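PDB 3DB2: putative NADPH-dependent oxidoreductase from Desulfitobacterium hafniense DCB-2, which probably binds NADPH in its Rossmann-fold domain and transfers hydride to or from a substrate that is not identified here. Local coordinates for residues R127-L132 with V300-V305; K134-I139 with L190-G195; V184-N189 with F241-Y246; E269-I274 with V295-V300. One frame throughout, in Å; residues are numbered along the deposited sequence.

Contact 1 of 4, residues R127-L132 with V300-V305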
loop_
_atom_site.group_PDB
_atom_site.type_symbol
_atom_site.label_atom_id
_atom_site.label_comp_id
_atom_site.label_asym_id
_atom_site.label_seq_id
_atom_site.Cartn_x
_atom_site.Cartn_y
_atom_site.Cartn_z
ATOM N N ARG C 127 -10.293 11.717 11.889
ATOM C CA ARG C 127 -10.129 10.875 13.054
ATOM C C ARG C 127 -11.426 10.847 13.873
ATOM O O ARG C 127 -11.592 9.920 14.655
ATOM C CB ARG C 127 -8.986 11.296 13.978
ATOM C CG ARG C 127 -9.067 12.652 14.623
ATOM C CD ARG C 127 -8.184 12.744 15.839
ATOM N NE ARG C 127 -6.778 13.001 15.499
ATOM C CZ ARG C 127 -5.839 12.961 16.451
ATOM N NH1 ARG C 127 -6.161 12.683 17.702
ATOM N NH2 ARG C 127 -4.552 13.185 16.207
ATOM N N ARG C 128 -12.291 11.822 13.651
ATOM C CA ARG C 128 -13.548 11.919 14.374
ATOM C C ARG C 128 -14.652 11.046 13.786
ATOM O O ARG C 128 -15.667 10.789 14.458
ATOM C CB ARG C 128 -14.041 13.367 14.397
ATOM C CG ARG C 128 -12.995 14.411 14.705
ATOM C CD ARG C 128 -13.518 15.483 15.620
ATOM N NE ARG C 128 -12.391 16.169 16.234
ATOM C CZ ARG C 128 -12.045 16.351 17.484
ATOM N NH1 ARG C 128 -12.766 15.877 18.467
ATOM N NH2 ARG C 128 -10.940 17.034 17.758
ATOM N N LEU C 129 -14.485 10.601 12.542
ATOM C CA LEU C 129 -15.494 9.766 11.915
ATOM C C LEU C 129 -15.788 8.549 12.790
ATOM O O LEU C 129 -14.871 8.095 13.462
ATOM C CB LEU C 129 -15.037 9.326 10.534
ATOM C CG LEU C 129 -15.051 10.406 9.438
ATOM C CD1 LEU C 129 -14.355 9.924 8.187
ATOM C CD2 LEU C 129 -16.494 10.793 9.109
ATOM N N GLY C 130 -17.029 8.061 12.770
ATOM C CA GLY C 130 -17.372 6.911 13.611
ATOM C C GLY C 130 -16.495 5.727 13.206
ATOM O O GLY C 130 -16.118 4.919 14.032
ATOM N N ALA C 131 -16.152 5.641 11.926
ATOM C CA ALA C 131 -15.312 4.524 11.470
ATOM C C ALA C 131 -13.929 4.620 12.079
ATOM O O ALA C 131 -13.421 3.597 12.511
ATOM C CB ALA C 131 -15.243 4.504 9.970
ATOM N N LEU C 132 -13.308 5.798 12.137
ATOM C CA LEU C 132 -11.952 5.862 12.685
ATOM C C LEU C 132 -11.941 5.625 14.190
ATOM O O LEU C 132 -11.047 4.992 14.811
ATOM C CB LEU C 132 -11.359 7.218 12.299
ATOM C CG LEU C 132 -10.522 7.267 11.033
ATOM C CD1 LEU C 132 -9.280 6.385 11.157
ATOM C CD2 LEU C 132 -11.376 6.859 9.828
ATOM N N VAL C 300 -20.850 10.058 13.037
ATOM C CA VAL C 300 -20.416 11.225 13.770
ATOM C C VAL C 300 -20.264 12.358 12.763
ATOM O O VAL C 300 -19.593 12.134 11.734
ATOM C CB VAL C 300 -19.052 11.000 14.462
ATOM C CG1 VAL C 300 -18.582 12.225 15.219
ATOM C CG2 VAL C 300 -19.137 9.794 15.372
ATOM N N ASP C 301 -20.871 13.485 13.084
ATOM C CA ASP C 301 -20.793 14.726 12.317
ATOM C C ASP C 301 -19.399 15.334 12.548
ATOM O O ASP C 301 -19.211 16.177 13.423
ATOM C CB ASP C 301 -21.883 15.724 12.694
ATOM C CG ASP C 301 -21.966 16.877 11.704
ATOM O OD1 ASP C 301 -20.914 17.204 11.123
ATOM O OD2 ASP C 301 -23.059 17.448 11.474
ATOM N N HIS C 302 -18.447 14.858 11.757
ATOM C CA HIS C 302 -17.016 15.128 11.981
ATOM C C HIS C 302 -16.706 16.611 12.011
ATOM O O HIS C 302 -15.875 17.074 12.798
ATOM C CB HIS C 302 -16.219 14.369 10.941
ATOM C CG HIS C 302 -16.372 14.674 9.492
ATOM N ND1 HIS C 302 -15.486 15.465 8.780
ATOM C CD2 HIS C 302 -17.318 14.301 8.600
ATOM C CE1 HIS C 302 -15.880 15.548 7.526
ATOM N NE2 HIS C 302 -17.000 14.849 7.385
ATOM N N LEU C 303 -17.385 17.401 11.167
ATOM C CA LEU C 303 -17.024 18.830 11.112
ATOM C C LEU C 303 -17.677 19.563 12.272
ATOM O O LEU C 303 -17.116 20.439 12.928
ATOM C CB LEU C 303 -17.447 19.425 9.762
ATOM C CG LEU C 303 -16.857 18.784 8.515
ATOM C CD1 LEU C 303 -17.346 19.520 7.274
ATOM C CD2 LEU C 303 -15.340 18.790 8.593
ATOM N N ARG C 304 -18.923 19.206 12.590
ATOM C CA ARG C 304 -19.613 19.828 13.711
ATOM C C ARG C 304 -18.959 19.528 15.047
ATOM O O ARG C 304 -18.719 20.422 15.858
ATOM C CB ARG C 304 -21.063 19.334 13.759
ATOM C CG ARG C 304 -21.831 19.795 14.982
ATOM C CD ARG C 304 -23.313 19.460 14.831
ATOM N NE ARG C 304 -24.049 19.739 16.061
ATOM C CZ ARG C 304 -25.336 19.493 16.254
ATOM N NH1 ARG C 304 -26.101 18.948 15.330
ATOM N NH2 ARG C 304 -25.894 19.792 17.420
ATOM N N VAL C 305 -18.647 18.249 15.290
ATOM C CA VAL C 305 -18.104 17.883 16.599
ATOM C C VAL C 305 -16.728 18.497 16.820
ATOM O O VAL C 305 -16.395 18.762 17.984
ATOM C CB VAL C 305 -18.024 16.372 16.853
ATOM C CG1 VAL C 305 -19.416 15.773 16.822
ATOM C CG2 VAL C 305 -17.082 15.695 15.853
#
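This is a buried, mostly apolar contact between the starts of helix 130-140 and helix 302-316, where the C-terminal domain meets the helix that packs on Rossmann helix 15-24. Residues 127-132 run from a 3-10 turn into helix 130-140, with Leu129 as N-cap. Residues 300-305 lead into helix 302-316, with Asp301 as N-cap. No hydrogen bond joins the two segments directly. Val300 points its side chain at the other segment. Its CG1, anti to the backbone N (chi1 179°), lies 3.3 Å from Arg128 O, and its CG2 lies 3.8 Å from Gly130 N. Arg128 contributes the aliphatic part of its chain. It runs alongside Val305 in the reverse sense, and Arg128 CD comes to 3.6 Å from Val305 CG2. The chain bends at chi2, and the guanidinium goes on to a salt bridge with Glu309 on helix 302-316. Leu129 runs next to His302 in the same direction. Leu129 CD2 meets the imidazole obliquely, 3.6 Å from His302 CD2. Both ring nitrogens have partners: ND1 bonds to Ser125 OG, and NE2 to Trp261 O and Thr267 OG1. These bonds would fix the ring's rotation. Asp301 OD1 caps helix 302-316 by accepting from Arg304 N at 3.2 Å. That N-H meets the carboxylate from above its plane. Asp268 ties the two segments together indirectly, since its OD2 accepts from both Gly130 N and Val300 N. Around the contact, Leu303 packs on helix 15-24, Leu129 on Tyr254 of strand 250-256, and Arg127 on helix 183-194.

Contact 2 of 4, residues K134-I139 with L190-G195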
loop_
_atom_site.group_PDB
_atom_site.type_symbol
_atom_site.label_atom_id
_atom_site.label_comp_id
_atom_site.label_asym_id
_atom_site.label_seq_id
_atom_site.Cartn_x
_atom_site.Cartn_y
_atom_site.Cartn_z
ATOM N N LYS C 134 -14.060 3.659 15.704
ATOM C CA LYS C 134 -14.293 2.236 15.919
ATOM C C LYS C 134 -12.989 1.498 15.683
ATOM O O LYS C 134 -12.571 0.605 16.442
ATOM C CB LYS C 134 -15.437 1.789 15.007
ATOM C CG LYS C 134 -15.730 0.301 15.033
ATOM C CD LYS C 134 -16.313 -0.047 16.397
ATOM C CE LYS C 134 -16.215 -1.540 16.652
ATOM N NZ LYS C 134 -17.580 -2.078 16.916
HETATM N N MSE C 135 -12.292 1.872 14.603
HETATM C CA MSE C 135 -11.003 1.228 14.310
HETATM C C MSE C 135 -10.027 1.402 15.461
HETATM O O MSE C 135 -9.248 0.501 15.807
HETATM C CB MSE C 135 -10.425 1.739 12.981
HETATM C CG MSE C 135 -11.256 1.294 11.775
HETATM SE SE MSE C 135 -10.741 2.338 10.178
HETATM C CE MSE C 135 -9.096 1.362 9.901
ATOM N N LYS C 136 -10.032 2.542 16.107
ATOM C CA LYS C 136 -9.191 2.877 17.232
ATOM C C LYS C 136 -9.537 1.959 18.405
ATOM O O LYS C 136 -8.667 1.358 19.063
ATOM C CB LYS C 136 -9.357 4.360 17.601
ATOM C CG LYS C 136 -8.458 4.794 18.755
ATOM C CD LYS C 136 -7.017 4.438 18.422
ATOM C CE LYS C 136 -6.042 5.343 19.163
ATOM N NZ LYS C 136 -4.779 4.612 19.456
ATOM N N GLU C 137 -10.815 1.821 18.666
ATOM C CA GLU C 137 -11.306 0.904 19.705
ATOM C C GLU C 137 -10.803 -0.512 19.454
ATOM O O GLU C 137 -10.234 -1.136 20.364
ATOM C CB GLU C 137 -12.816 0.938 19.707
ATOM C CG GLU C 137 -13.603 0.333 20.850
ATOM C CD GLU C 137 -14.995 0.979 20.841
ATOM O OE1 GLU C 137 -15.138 2.043 21.481
ATOM O OE2 GLU C 137 -15.903 0.435 20.175
HETATM N N MSE C 138 -10.993 -0.992 18.221
HETATM C CA MSE C 138 -10.609 -2.368 17.892
HETATM C C MSE C 138 -9.125 -2.596 18.075
HETATM O O MSE C 138 -8.673 -3.661 18.521
HETATM C CB MSE C 138 -11.081 -2.755 16.497
HETATM C CG MSE C 138 -12.600 -2.828 16.404
HETATM SE SE MSE C 138 -13.279 -2.980 14.582
HETATM C CE MSE C 138 -13.546 -4.911 14.554
ATOM N N ILE C 139 -8.315 -1.588 17.747
ATOM C CA ILE C 139 -6.872 -1.681 17.937
ATOM C C ILE C 139 -6.529 -1.584 19.412
ATOM O O ILE C 139 -5.661 -2.297 19.921
ATOM C CB ILE C 139 -6.176 -0.560 17.142
ATOM C CG1 ILE C 139 -6.284 -0.769 15.619
ATOM C CG2 ILE C 139 -4.735 -0.340 17.554
ATOM C CD1 ILE C 139 -5.891 0.462 14.827
ATOM N N LEU C 190 -3.005 8.118 10.864
ATOM C CA LEU C 190 -1.971 7.135 11.189
ATOM C C LEU C 190 -1.380 7.335 12.574
ATOM O O LEU C 190 -1.134 6.401 13.329
ATOM C CB LEU C 190 -0.848 7.199 10.141
ATOM C CG LEU C 190 -1.224 6.568 8.787
ATOM C CD1 LEU C 190 -0.229 6.953 7.700
ATOM C CD2 LEU C 190 -1.300 5.060 8.937
ATOM N N GLN C 191 -1.129 8.587 12.961
ATOM C CA GLN C 191 -0.569 8.827 14.295
ATOM C C GLN C 191 -1.659 8.793 15.353
ATOM O O GLN C 191 -1.387 8.481 16.508
ATOM C CB GLN C 191 0.217 10.136 14.248
ATOM C CG GLN C 191 1.453 10.021 13.346
ATOM C CD GLN C 191 2.386 11.224 13.402
ATOM O OE1 GLN C 191 3.535 11.163 13.822
ATOM N NE2 GLN C 191 1.930 12.387 12.933
ATOM N N PHE C 192 -2.910 9.074 14.998
ATOM C CA PHE C 192 -4.035 8.837 15.898
ATOM C C PHE C 192 -4.160 7.358 16.256
ATOM O O PHE C 192 -4.322 6.920 17.400
ATOM C CB PHE C 192 -5.320 9.316 15.239
ATOM C CG PHE C 192 -6.599 8.824 15.876
ATOM C CD1 PHE C 192 -6.888 9.218 17.181
ATOM C CD2 PHE C 192 -7.496 8.012 15.202
ATOM C CE1 PHE C 192 -8.048 8.785 17.786
ATOM C CE2 PHE C 192 -8.648 7.553 15.814
ATOM C CZ PHE C 192 -8.909 7.952 17.116
ATOM N N LEU C 193 -4.067 6.516 15.222
ATOM C CA LEU C 193 -4.228 5.075 15.396
ATOM C C LEU C 193 -3.024 4.429 16.077
ATOM O O LEU C 193 -3.243 3.595 16.972
ATOM C CB LEU C 193 -4.488 4.440 14.037
ATOM C CG LEU C 193 -5.791 4.764 13.313
ATOM C CD1 LEU C 193 -5.867 3.972 12.007
ATOM C CD2 LEU C 193 -6.990 4.476 14.215
ATOM N N LEU C 194 -1.818 4.804 15.679
ATOM C CA LEU C 194 -0.601 4.143 16.136
ATOM C C LEU C 194 0.427 4.960 16.908
ATOM O O LEU C 194 1.459 4.379 17.310
ATOM C CB LEU C 194 0.149 3.592 14.907
ATOM C CG LEU C 194 -0.570 2.544 14.069
ATOM C CD1 LEU C 194 0.435 1.801 13.218
ATOM C CD2 LEU C 194 -1.355 1.582 14.949
ATOM N N GLY C 195 0.244 6.244 17.145
ATOM C CA GLY C 195 1.252 7.019 17.831
ATOM C C GLY C 195 2.269 7.633 16.864
ATOM O O GLY C 195 2.123 7.515 15.642
#
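Lys136 is the main contributor from helix 130-140 to this helix-helix contact, lying across Phe192 of helix 183-194. Its CB sits 3.7 Å from Phe192 CZ. CG is anti to the backbone N (chi1 -178°) and lies 3.6 Å from the same CZ. The chain then bends at chi2 (54°), which carries CD over one face of the ring toward the end of the other helix. CE comes within 2.9 Å of Phe192 O, a tight approach. NZ donates a hydrogen bond of 3.1 Å to Leu193 O, reaching it from above the carbonyl plane. The same ammonium forms a salt bridge with Asp140, one turn further along its own helix. It is too far from the Phe192 ring for more than a weak cation-pi attraction. Nearer the sheet, Leu193 CD2 packs against the backbone of Lys136 and lies 4.2 Å from Ile139 CD1. Gly195, with positive phi, ends helix 183-194 just beyond the two carbonyls. The axes of segments 134-139 and 190-194 approach to 10.0 Å, at 32°. Met135, a selenomethionine, packs on Leu252 and Tyr254, and Ile139 also on Val147 of the sheet. Two neighbouring helices lying on one face of a large, mainly antiparallel sheet are typical of the GFO/IDH/MocA C-terminal domain.

Contact 3 of 4, residues V184-N189 with F241-Y246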
loop_
_atom_site.group_PDB
_atom_site.type_symbol
_atom_site.label_atom_id
_atom_site.label_comp_id
_atom_site.label_asym_id
_atom_site.label_seq_id
_atom_site.Cartn_x
_atom_site.Cartn_y
_atom_site.Cartn_z
ATOM N N VAL C 184 -2.160 14.870 4.617
ATOM C CA VAL C 184 -2.139 15.253 6.038
ATOM C C VAL C 184 -3.289 14.631 6.797
ATOM O O VAL C 184 -3.242 14.363 7.998
ATOM C CB VAL C 184 -2.169 16.793 6.119
ATOM C CG1 VAL C 184 -2.519 17.281 7.517
ATOM C CG2 VAL C 184 -0.807 17.324 5.701
ATOM N N HIS C 185 -4.396 14.371 6.077
ATOM C CA HIS C 185 -5.542 13.677 6.664
ATOM C C HIS C 185 -5.143 12.276 7.139
ATOM O O HIS C 185 -5.380 11.908 8.295
ATOM C CB HIS C 185 -6.679 13.502 5.679
ATOM C CG HIS C 185 -7.446 14.713 5.281
ATOM N ND1 HIS C 185 -8.617 15.093 5.898
ATOM C CD2 HIS C 185 -7.205 15.623 4.311
ATOM C CE1 HIS C 185 -9.061 16.187 5.320
ATOM N NE2 HIS C 185 -8.230 16.527 4.354
ATOM N N GLN C 186 -4.523 11.550 6.203
ATOM C CA GLN C 186 -4.088 10.176 6.533
ATOM C C GLN C 186 -2.909 10.142 7.479
ATOM O O GLN C 186 -2.841 9.253 8.356
ATOM C CB GLN C 186 -3.800 9.384 5.247
ATOM C CG GLN C 186 -5.071 9.172 4.421
ATOM C CD GLN C 186 -5.986 8.089 4.961
ATOM O OE1 GLN C 186 -6.184 7.872 6.157
ATOM N NE2 GLN C 186 -6.610 7.399 4.023
ATOM N N ILE C 187 -1.965 11.084 7.381
ATOM C CA ILE C 187 -0.925 11.212 8.387
ATOM C C ILE C 187 -1.477 11.396 9.788
ATOM O O ILE C 187 -1.030 10.774 10.777
ATOM C CB ILE C 187 0.036 12.364 8.025
ATOM C CG1 ILE C 187 0.739 12.005 6.697
ATOM C CG2 ILE C 187 0.999 12.676 9.149
ATOM C CD1 ILE C 187 1.548 13.152 6.153
ATOM N N ASP C 188 -2.493 12.233 9.935
ATOM C CA ASP C 188 -3.153 12.386 11.232
ATOM C C ASP C 188 -3.854 11.077 11.604
ATOM O O ASP C 188 -3.696 10.672 12.773
ATOM C CB ASP C 188 -4.132 13.549 11.240
ATOM C CG ASP C 188 -4.637 13.744 12.670
ATOM O OD1 ASP C 188 -3.837 14.200 13.526
ATOM O OD2 ASP C 188 -5.813 13.410 12.891
ATOM N N ASN C 189 -4.574 10.455 10.673
ATOM C CA ASN C 189 -5.193 9.175 11.014
ATOM C C ASN C 189 -4.163 8.173 11.500
ATOM O O ASN C 189 -4.418 7.436 12.452
ATOM C CB ASN C 189 -5.979 8.591 9.833
ATOM C CG ASN C 189 -7.243 9.395 9.584
ATOM O OD1 ASN C 189 -7.729 10.092 10.475
ATOM N ND2 ASN C 189 -7.751 9.259 8.366
ATOM N N PHE C 241 -10.101 6.691 -0.972
ATOM C CA PHE C 241 -9.734 6.948 0.415
ATOM C C PHE C 241 -9.865 5.588 1.124
ATOM O O PHE C 241 -10.993 5.151 1.352
ATOM C CB PHE C 241 -10.563 7.988 1.125
ATOM C CG PHE C 241 -10.149 8.450 2.503
ATOM C CD1 PHE C 241 -10.171 7.640 3.637
ATOM C CD2 PHE C 241 -9.732 9.761 2.700
ATOM C CE1 PHE C 241 -9.791 8.039 4.893
ATOM C CE2 PHE C 241 -9.329 10.183 3.955
ATOM C CZ PHE C 241 -9.350 9.343 5.045
ATOM N N SER C 242 -8.710 5.030 1.487
ATOM C CA SER C 242 -8.734 3.714 2.134
ATOM C C SER C 242 -7.700 3.604 3.247
ATOM O O SER C 242 -6.710 4.314 3.268
ATOM C CB SER C 242 -8.516 2.635 1.081
ATOM O OG SER C 242 -7.306 2.816 0.384
ATOM N N ILE C 243 -7.972 2.688 4.192
ATOM C CA ILE C 243 -7.072 2.337 5.268
ATOM C C ILE C 243 -7.205 0.813 5.484
ATOM O O ILE C 243 -8.325 0.310 5.655
ATOM C CB ILE C 243 -7.396 3.070 6.578
ATOM C CG1 ILE C 243 -7.538 4.586 6.414
ATOM C CG2 ILE C 243 -6.386 2.766 7.688
ATOM C CD1 ILE C 243 -7.713 5.362 7.693
ATOM N N ASN C 244 -6.080 0.135 5.436
ATOM C CA ASN C 244 -6.025 -1.305 5.666
ATOM C C ASN C 244 -5.111 -1.447 6.894
ATOM O O ASN C 244 -4.003 -0.925 6.927
ATOM C CB ASN C 244 -5.437 -2.117 4.527
ATOM C CG ASN C 244 -6.184 -1.920 3.216
ATOM O OD1 ASN C 244 -7.393 -1.841 3.223
ATOM N ND2 ASN C 244 -5.477 -1.844 2.117
ATOM N N VAL C 245 -5.592 -2.148 7.883
ATOM C CA VAL C 245 -4.879 -2.442 9.109
ATOM C C VAL C 245 -4.711 -3.972 9.219
ATOM O O VAL C 245 -5.710 -4.681 9.130
ATOM C CB VAL C 245 -5.658 -1.945 10.327
ATOM C CG1 VAL C 245 -4.869 -2.145 11.598
ATOM C CG2 VAL C 245 -6.024 -0.471 10.142
ATOM N N TYR C 246 -3.484 -4.395 9.407
ATOM C CA TYR C 246 -3.133 -5.803 9.504
ATOM C C TYR C 246 -2.816 -6.120 10.969
ATOM O O TYR C 246 -1.885 -5.505 11.507
ATOM C CB TYR C 246 -1.921 -6.085 8.610
ATOM C CG TYR C 246 -2.275 -5.762 7.162
ATOM C CD1 TYR C 246 -3.031 -6.650 6.413
ATOM C CD2 TYR C 246 -1.878 -4.578 6.547
ATOM C CE1 TYR C 246 -3.361 -6.368 5.101
ATOM C CE2 TYR C 246 -2.218 -4.323 5.227
ATOM C CZ TYR C 246 -2.961 -5.203 4.489
ATOM O OH TYR C 246 -3.326 -4.963 3.155
#
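Helix 184-189 lies over strand 241-246 with the axes 10.7 Å apart, crossing at -24°. This is helix-on-sheet packing inside the alpha/beta C-terminal domain of the GFO/IDH/MocA family, and it is fully buried. The link is largely polar on the helix side. Gln186 bends at chi2, which brings its amide down onto the strand. The ends of Gln186 and Phe241 meet head-on, and the amide stacks on the ring with the planes 26° apart. Gln186 NE2 lies over one ring face, 3.4 Å from Phe241 CE1. That nitrogen also donates to Val153 O on the adjacent strand 147-155, so the buried amide is tied to the sheet. Gln186 OE1 touches the methyl end of Ile243, 3.3 Å from CD1. Asn189 comes to the same ring differently: its ND2 lies at the ring edge, 3.7 Å from Phe241 CZ, and is hydrogen-bonded to Ser126 OG. Phe154 also meets the ring, edge-to-face. Asp188 faces another way, in a salt bridge with Arg127. The two amides, one helical turn apart, are joined: Asn189 ND2 donates to Gln186 OE1 at 3.0 Å, nearly straight at 167°.

Contact 4 of 4, residues E269-I274 with V295-V300. With GOL (glycerol), chain E.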
loop_
_atom_site.group_PDB
_atom_site.type_symbol
_atom_site.label_atom_id
_atom_site.label_comp_id
_atom_site.label_asym_id
_atom_site.label_seq_id
_atom_site.Cartn_x
_atom_site.Cartn_y
_atom_site.Cartn_z
ATOM N N GLU C 269 -21.919 7.124 6.507
ATOM C CA GLU C 269 -22.826 6.200 5.842
ATOM C C GLU C 269 -22.319 5.857 4.446
ATOM O O GLU C 269 -22.759 4.854 3.886
ATOM C CB GLU C 269 -24.243 6.780 5.704
ATOM C CG GLU C 269 -24.909 7.029 7.043
ATOM C CD GLU C 269 -26.348 7.510 6.919
ATOM O OE1 GLU C 269 -27.048 7.116 5.958
ATOM O OE2 GLU C 269 -26.791 8.286 7.791
ATOM N N HIS C 270 -21.412 6.674 3.932
ATOM C CA HIS C 270 -20.807 6.421 2.629
ATOM C C HIS C 270 -19.394 5.854 2.780
ATOM O O HIS C 270 -18.446 6.206 2.078
ATOM C CB HIS C 270 -20.866 7.705 1.803
ATOM C CG HIS C 270 -22.329 8.076 1.692
ATOM N ND1 HIS C 270 -23.062 7.795 0.565
ATOM C CD2 HIS C 270 -23.186 8.664 2.555
ATOM C CE1 HIS C 270 -24.312 8.207 0.727
ATOM N NE2 HIS C 270 -24.416 8.751 1.924
ATOM N N SER C 271 -19.294 4.927 3.739
ATOM C CA SER C 271 -18.033 4.214 3.992
ATOM C C SER C 271 -18.363 2.766 4.335
ATOM O O SER C 271 -19.506 2.449 4.657
ATOM C CB SER C 271 -17.243 4.908 5.091
ATOM O OG SER C 271 -17.792 4.729 6.384
ATOM N N THR C 272 -17.375 1.886 4.282
ATOM C CA THR C 272 -17.548 0.490 4.607
ATOM C C THR C 272 -16.300 0.097 5.442
ATOM O O THR C 272 -15.211 0.540 5.058
ATOM C CB THR C 272 -17.545 -0.536 3.475
ATOM O OG1 THR C 272 -16.617 -0.091 2.466
ATOM C CG2 THR C 272 -18.911 -0.706 2.839
ATOM N N LEU C 273 -16.551 -0.678 6.466
ATOM C CA LEU C 273 -15.437 -1.240 7.242
ATOM C C LEU C 273 -15.636 -2.759 7.264
ATOM O O LEU C 273 -16.726 -3.180 7.628
ATOM C CB LEU C 273 -15.363 -0.659 8.634
ATOM C CG LEU C 273 -14.314 -1.227 9.606
ATOM C CD1 LEU C 273 -12.897 -1.035 9.104
ATOM C CD2 LEU C 273 -14.476 -0.638 10.997
ATOM N N ILE C 274 -14.599 -3.488 6.878
ATOM C CA ILE C 274 -14.758 -4.960 6.829
ATOM C C ILE C 274 -13.655 -5.532 7.684
ATOM O O ILE C 274 -12.539 -5.036 7.654
ATOM C CB ILE C 274 -14.756 -5.424 5.376
ATOM C CG1 ILE C 274 -16.107 -5.171 4.659
ATOM C CG2 ILE C 274 -14.302 -6.872 5.288
ATOM C CD1 ILE C 274 -17.045 -6.362 4.800
ATOM N N VAL C 295 -18.577 -4.425 9.488
ATOM C CA VAL C 295 -18.509 -3.788 10.793
ATOM C C VAL C 295 -19.346 -2.514 10.708
ATOM O O VAL C 295 -19.007 -1.632 9.910
ATOM C CB VAL C 295 -17.094 -3.441 11.269
ATOM C CG1 VAL C 295 -17.102 -2.815 12.650
ATOM C CG2 VAL C 295 -16.213 -4.684 11.281
ATOM N N ASP C 296 -20.411 -2.478 11.502
ATOM C CA ASP C 296 -21.227 -1.236 11.527
ATOM C C ASP C 296 -20.890 -0.429 12.770
ATOM O O ASP C 296 -20.308 -0.938 13.725
ATOM C CB ASP C 296 -22.702 -1.578 11.382
ATOM C CG ASP C 296 -22.979 -2.068 9.969
ATOM O OD1 ASP C 296 -22.808 -1.280 9.012
ATOM O OD2 ASP C 296 -23.324 -3.249 9.773
ATOM N N PHE C 297 -21.212 0.862 12.747
ATOM C CA PHE C 297 -20.806 1.858 13.710
ATOM C C PHE C 297 -21.695 3.103 13.584
ATOM O O PHE C 297 -22.261 3.379 12.514
ATOM C CB PHE C 297 -19.321 2.261 13.543
ATOM C CG PHE C 297 -18.968 2.580 12.098
ATOM C CD1 PHE C 297 -19.218 3.830 11.551
ATOM C CD2 PHE C 297 -18.395 1.617 11.287
ATOM C CE1 PHE C 297 -18.921 4.085 10.237
ATOM C CE2 PHE C 297 -18.107 1.871 9.968
ATOM C CZ PHE C 297 -18.380 3.114 9.425
ATOM N N GLU C 298 -21.833 3.888 14.652
ATOM C CA GLU C 298 -22.667 5.067 14.562
ATOM C C GLU C 298 -21.920 6.150 13.776
ATOM O O GLU C 298 -20.690 6.229 13.805
ATOM C CB GLU C 298 -23.027 5.661 15.921
ATOM C CG GLU C 298 -23.901 4.792 16.810
ATOM C CD GLU C 298 -25.205 4.383 16.153
ATOM O OE1 GLU C 298 -26.075 5.251 15.930
ATOM O OE2 GLU C 298 -25.352 3.167 15.883
ATOM N N SER C 299 -22.694 6.985 13.115
ATOM C CA SER C 299 -22.177 8.140 12.389
ATOM C C SER C 299 -21.831 9.234 13.391
ATOM O O SER C 299 -22.483 9.313 14.422
ATOM C CB SER C 299 -23.208 8.668 11.393
ATOM O OG SER C 299 -23.470 7.713 10.382
ATOM N N VAL C 300 -20.850 10.058 13.037
ATOM C CA VAL C 300 -20.416 11.225 13.770
ATOM C C VAL C 300 -20.264 12.358 12.763
ATOM O O VAL C 300 -19.593 12.134 11.734
ATOM C CB VAL C 300 -19.052 11.000 14.462
ATOM C CG1 VAL C 300 -18.582 12.225 15.219
ATOM C CG2 VAL C 300 -19.137 9.794 15.372
HETATM C C1 GOL E . -22.085 3.232 7.231
HETATM O O1 GOL E . -22.994 3.605 8.238
HETATM C C2 GOL E . -21.670 1.810 7.520
HETATM O O2 GOL E . -20.797 1.320 6.540
HETATM C C3 GOL E . -21.308 1.646 9.034
HETATM O O3 GOL E . -22.411 1.358 9.939
HETATM O O HOH W 1 -19.174 -0.880 7.354
#
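A small surface pocket between strand 271-278 and the loop after strand 290-295 holds a glycerol, probably from the crystallisation liquor. Glycerol O2 donates to Ser271 O, a short bond of 2.5 Å. Glycerol O3 donates to Asp296 OD1 at 2.8 Å and accepts from Phe297 N at 3.1 Å. The Asp296 carboxylate is also paired with Lys294. Glycerol C3 lies over one face of the Phe297 ring, 3.3 Å from CZ and offset toward the rim. The ring takes the crowded first torsion (chi1 49°), with CG between the backbone N and the carbonyl carbon. At its edge, in plane, is Ser271 OG, 3.5 Å from Phe297 CZ; that hydroxyl is hydrogen-bonded to Asp268 O. Leu273 CB also meets the ring edge. The segments run roughly antiparallel, at one side of the mixed sheet of the C-terminal domain, where 290-295 is an outermost strand of the sheet within this chain. Val295 N donates to Leu273 O at 2.9 Å, in the carbonyl plane and fairly straight (160°). A water follows, accepting from Leu273 N and donating to Val295 O, and also bonded to glycerol O2. It bridges the two segments next to that bond. The side chains of Leu273 and Val295 pack alongside each other, with CD2 of Leu273 3.8 Å from CG1 of Val295, and Leu273 also packs on Met135 of helix 130-140.

Overall arrangement
All four contacts involve the C-terminal domain, which consists of a large mixed sheet with helices on one face. Helix 130-140 serves contacts 1 and 2, and helix 183-194 serves contacts 2 and 3. Contacts 3 and 4 reach the same sheet, with centres about 15 Å apart. Contacts 2 and 3 have centres about 10 Å apart, and their segments interleave along the chain. Contact 4 follows them, and contact 1 encloses all three, returning at Val300, which it shares with contact 4. Contact 1 also touches each of the others, for example through Ala131 against Phe297 of contact 4. Helix 302-316 starts in contact 1, and its Leu303 packs on Rossmann helix 15-24, so contact 1 lies where the two domains meet.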